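Local atomic coordinates of uncharacterized protein (Bacteroides ovatus, PDB entry 4FS7), a protein that is of unknown function but, as an extracellular leucine-rich repeat protein of the BspA type, probably binds other proteins. Residues 292-297 and 315-320. Residues are numbered along the deposited sequence; the frame is centred on the assembly and turned at random.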
ATOM      1  N   THR A 292      18.387   5.679   0.662  1.00  8.01           N
ATOM      2  CA  THR A 292      17.208   6.476   1.013  1.00  8.03           C
ATOM      3  C   THR A 292      16.739   7.373  -0.095  1.00  7.94           C
ATOM      4  O   THR A 292      15.521   7.494  -0.329  1.00  9.02           O
ATOM      5  CB  THR A 292      17.471   7.294   2.326  1.00  8.96           C
ATOM      6  OG1 THR A 292      17.712   6.390   3.410  1.00  8.94           O
ATOM      7  CG2 THR A 292      16.302   8.180   2.700  1.00  9.40           C
ATOM      8  N   PHE A 293      17.679   8.101  -0.721  1.00  7.38           N
ATOM      9  CA  PHE A 293      17.364   9.029  -1.775  1.00  7.39           C
ATOM     10  C   PHE A 293      17.918   8.593  -3.117  1.00  7.98           C
ATOM     11  O   PHE A 293      18.208   9.412  -4.003  1.00  9.32           O
ATOM     12  CB  PHE A 293      17.860  10.451  -1.404  1.00  8.04           C
ATOM     13  CG  PHE A 293      17.356  10.924  -0.087  1.00  8.12           C
ATOM     14  CD1 PHE A 293      16.038  11.351   0.053  1.00 10.19           C
ATOM     15  CD2 PHE A 293      18.165  10.919   1.029  1.00  9.34           C
ATOM     16  CE1 PHE A 293      15.554  11.778   1.260  1.00 11.39           C
ATOM     17  CE2 PHE A 293      17.712  11.365   2.281  1.00 11.96           C
ATOM     18  CZ  PHE A 293      16.384  11.769   2.382  1.00 11.86           C
ATOM     19  N   TYR A 294      18.041   7.282  -3.308  1.00  8.07           N
ATOM     20  CA  TYR A 294      18.584   6.776  -4.582  1.00  8.04           C
ATOM     21  C   TYR A 294      17.769   7.289  -5.753  1.00  8.18           C
ATOM     22  O   TYR A 294      16.542   7.134  -5.770  1.00  9.28           O
ATOM     23  CB  TYR A 294      18.545   5.214  -4.607  1.00  9.22           C
ATOM     24  CG  TYR A 294      19.415   4.642  -5.711  1.00  8.46           C
ATOM     25  CD1 TYR A 294      19.022   4.660  -7.019  1.00  9.88           C
ATOM     26  CD2 TYR A 294      20.693   4.139  -5.416  1.00  9.32           C
ATOM     27  CE1 TYR A 294      19.889   4.272  -8.029  1.00  9.77           C
ATOM     28  CE2 TYR A 294      21.543   3.695  -6.401  1.00  9.46           C
ATOM     29  CZ  TYR A 294      21.147   3.775  -7.722  1.00  9.73           C
ATOM     30  OH  TYR A 294      21.995   3.437  -8.758  1.00 12.74           O
ATOM     31  N   GLY A 295      18.419   7.832  -6.771  1.00  8.51           N
ATOM     32  CA  GLY A 295      17.704   8.212  -7.979  1.00  8.92           C
ATOM     33  C   GLY A 295      16.808   9.395  -7.825  1.00  8.90           C
ATOM     34  O   GLY A 295      15.929   9.619  -8.665  1.00  9.84           O
ATOM     35  N   CYS A 296      17.012  10.210  -6.805  1.00  8.80           N
ATOM     36  CA  CYS A 296      16.217  11.440  -6.625  1.00  8.25           C
ATOM     37  C   CYS A 296      16.891  12.540  -7.447  1.00  8.57           C
ATOM     38  O   CYS A 296      17.583  13.434  -6.978  1.00  9.19           O
ATOM     39  CB  CYS A 296      16.111  11.769  -5.134  1.00  7.48           C
ATOM     40  SG  CYS A 296      15.001  10.618  -4.272  1.00  9.35           S
ATOM     41  N   SER A 297      16.668  12.451  -8.752  1.00  9.08           N
ATOM     42  CA  SER A 297      17.363  13.244  -9.742  1.00 10.10           C
ATOM     43  C   SER A 297      16.959  14.711  -9.821  1.00 10.55           C
ATOM     44  O   SER A 297      17.650  15.469 -10.517  1.00 12.17           O
ATOM     45  CB  SER A 297      17.261  12.570 -11.124  1.00 12.48           C
ATOM     46  OG  SER A 297      15.934  12.262 -11.403  1.00 14.33           O
ATOM     47  N   ALA A 315      23.119   6.261  -0.365  1.00  7.93           N
ATOM     48  CA  ALA A 315      21.988   7.099   0.080  1.00  8.10           C
ATOM     49  C   ALA A 315      21.575   8.196  -0.876  1.00  7.69           C
ATOM     50  O   ALA A 315      20.400   8.520  -0.971  1.00  8.42           O
ATOM     51  CB  ALA A 315      22.224   7.642   1.465  1.00 10.05           C
ATOM     52  N   PHE A 316      22.562   8.796  -1.527  1.00  7.29           N
ATOM     53  CA  PHE A 316      22.348   9.861  -2.465  1.00  7.98           C
ATOM     54  C   PHE A 316      22.843   9.505  -3.875  1.00  8.73           C
ATOM     55  O   PHE A 316      23.035  10.375  -4.752  1.00  9.22           O
ATOM     56  CB  PHE A 316      22.957  11.201  -2.021  1.00  8.00           C
ATOM     57  CG  PHE A 316      22.383  11.737  -0.734  1.00  7.88           C
ATOM     58  CD1 PHE A 316      21.261  12.542  -0.767  1.00  9.44           C
ATOM     59  CD2 PHE A 316      22.948  11.450   0.480  1.00  8.73           C
ATOM     60  CE1 PHE A 316      20.725  13.053   0.396  1.00  9.66           C
ATOM     61  CE2 PHE A 316      22.421  11.953   1.643  1.00  9.90           C
ATOM     62  CZ  PHE A 316      21.300  12.771   1.589  1.00 10.29           C
ATOM     63  N   GLU A 317      23.001   8.205  -4.138  1.00  7.50           N
ATOM     64  CA  GLU A 317      23.491   7.814  -5.464  1.00  7.79           C
ATOM     65  C   GLU A 317      22.497   8.288  -6.541  1.00  8.51           C
ATOM     66  O   GLU A 317      21.271   8.158  -6.371  1.00  8.55           O
ATOM     67  CB  GLU A 317      23.737   6.313  -5.528  1.00  8.69           C
ATOM     68  CG  GLU A 317      24.114   5.831  -6.926  1.00  8.63           C
ATOM     69  CD  GLU A 317      24.796   4.482  -7.024  1.00  8.20           C
ATOM     70  OE1 GLU A 317      25.428   4.062  -6.075  1.00  9.44           O
ATOM     71  OE2 GLU A 317      24.669   3.948  -8.127  1.00 16.74           O
ATOM     72  N   SER A 318      23.019   8.818  -7.645  1.00  8.62           N
ATOM     73  CA  SER A 318      22.225   9.220  -8.778  1.00  8.99           C
ATOM     74  C   SER A 318      21.332  10.435  -8.497  1.00  9.06           C
ATOM     75  O   SER A 318      20.407  10.740  -9.270  1.00  9.54           O
ATOM     76  CB  SER A 318      21.450   8.044  -9.405  1.00 10.39           C
ATOM     77  OG  SER A 318      22.297   7.263 -10.236  1.00 13.90           O
ATOM     78  N   CYS A 319      21.700  11.232  -7.488  1.00  8.49           N
ATOM     79  CA  CYS A 319      21.041  12.539  -7.245  1.00  8.47           C
ATOM     80  C   CYS A 319      21.774  13.576  -8.075  1.00  8.08           C
ATOM     81  O   CYS A 319      22.622  14.326  -7.601  1.00  9.97           O
ATOM     82  CB  CYS A 319      21.041  12.856  -5.763  1.00  8.29           C
ATOM     83  SG  CYS A 319      19.916  11.825  -4.797  1.00  9.23           S
ATOM     84  N   THR A 320      21.446  13.604  -9.350  1.00  8.60           N
ATOM     85  CA  THR A 320      22.198  14.297 -10.388  1.00  9.46           C
ATOM     86  C   THR A 320      22.009  15.807 -10.445  1.00 10.85           C
ATOM     87  O   THR A 320      22.763  16.462 -11.175  1.00 12.92           O
ATOM     88  CB  THR A 320      21.895  13.694 -11.765  1.00 11.26           C
ATOM     89  OG1 THR A 320      20.480  13.630 -11.941  1.00 13.23           O
ATOM     90  CG2 THR A 320      22.543  12.295 -11.922  1.00 11.91           C
TER
HETATM   91  O   HOH W   1      19.408  15.844 -13.089  1.00 30.19           O
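With CG anti to the backbone N in both Tyr294 (chi1 -165°) and Glu317 (chi1 174°), the two side chains run alongside each other in the same direction, and the extended glutamate chain follows the phenol ring out to its hydroxyl. Glu317 CG packs 3.4 Å from Tyr294 CE2, and Tyr294 OH donates to Glu317 OE2 at 2.8 Å, reaching the oxygen from above the carboxylate plane. Salt bridges from Arg337 and Arg340 also hold this carboxylate, which probably keeps it ionised. The ring of Tyr294 stacks in turn on Tyr273, while the carbonyl oxygen of Glu317 sits over the centre of one face of the tyrosine ring. A phenylalanine in place of Tyr294, lacking the hydroxyl, would probably leave the carboxylate of Glu317 less firmly placed. Equivalent type II turns, Phe293 to Cys296 and Phe316 to Cys319, lie here in register on successive coils of the BspA-type leucine-rich repeat solenoid. Gly295 N donates an almost straight hydrogen bond to Glu317 O (2.9 Å), and Phe293 N a more bent one to Ala315 O. Inside the coils, the rings of Phe293 and Phe316 lie side by side, their planes 20° apart but slid so that they barely overlap; the Phe316 ring also meets that of Phe339. Cys319 SG lies 3.8 Å from Cys296 CB, and beyond the cysteines a water joins Ser297 O to Thr320 OG1.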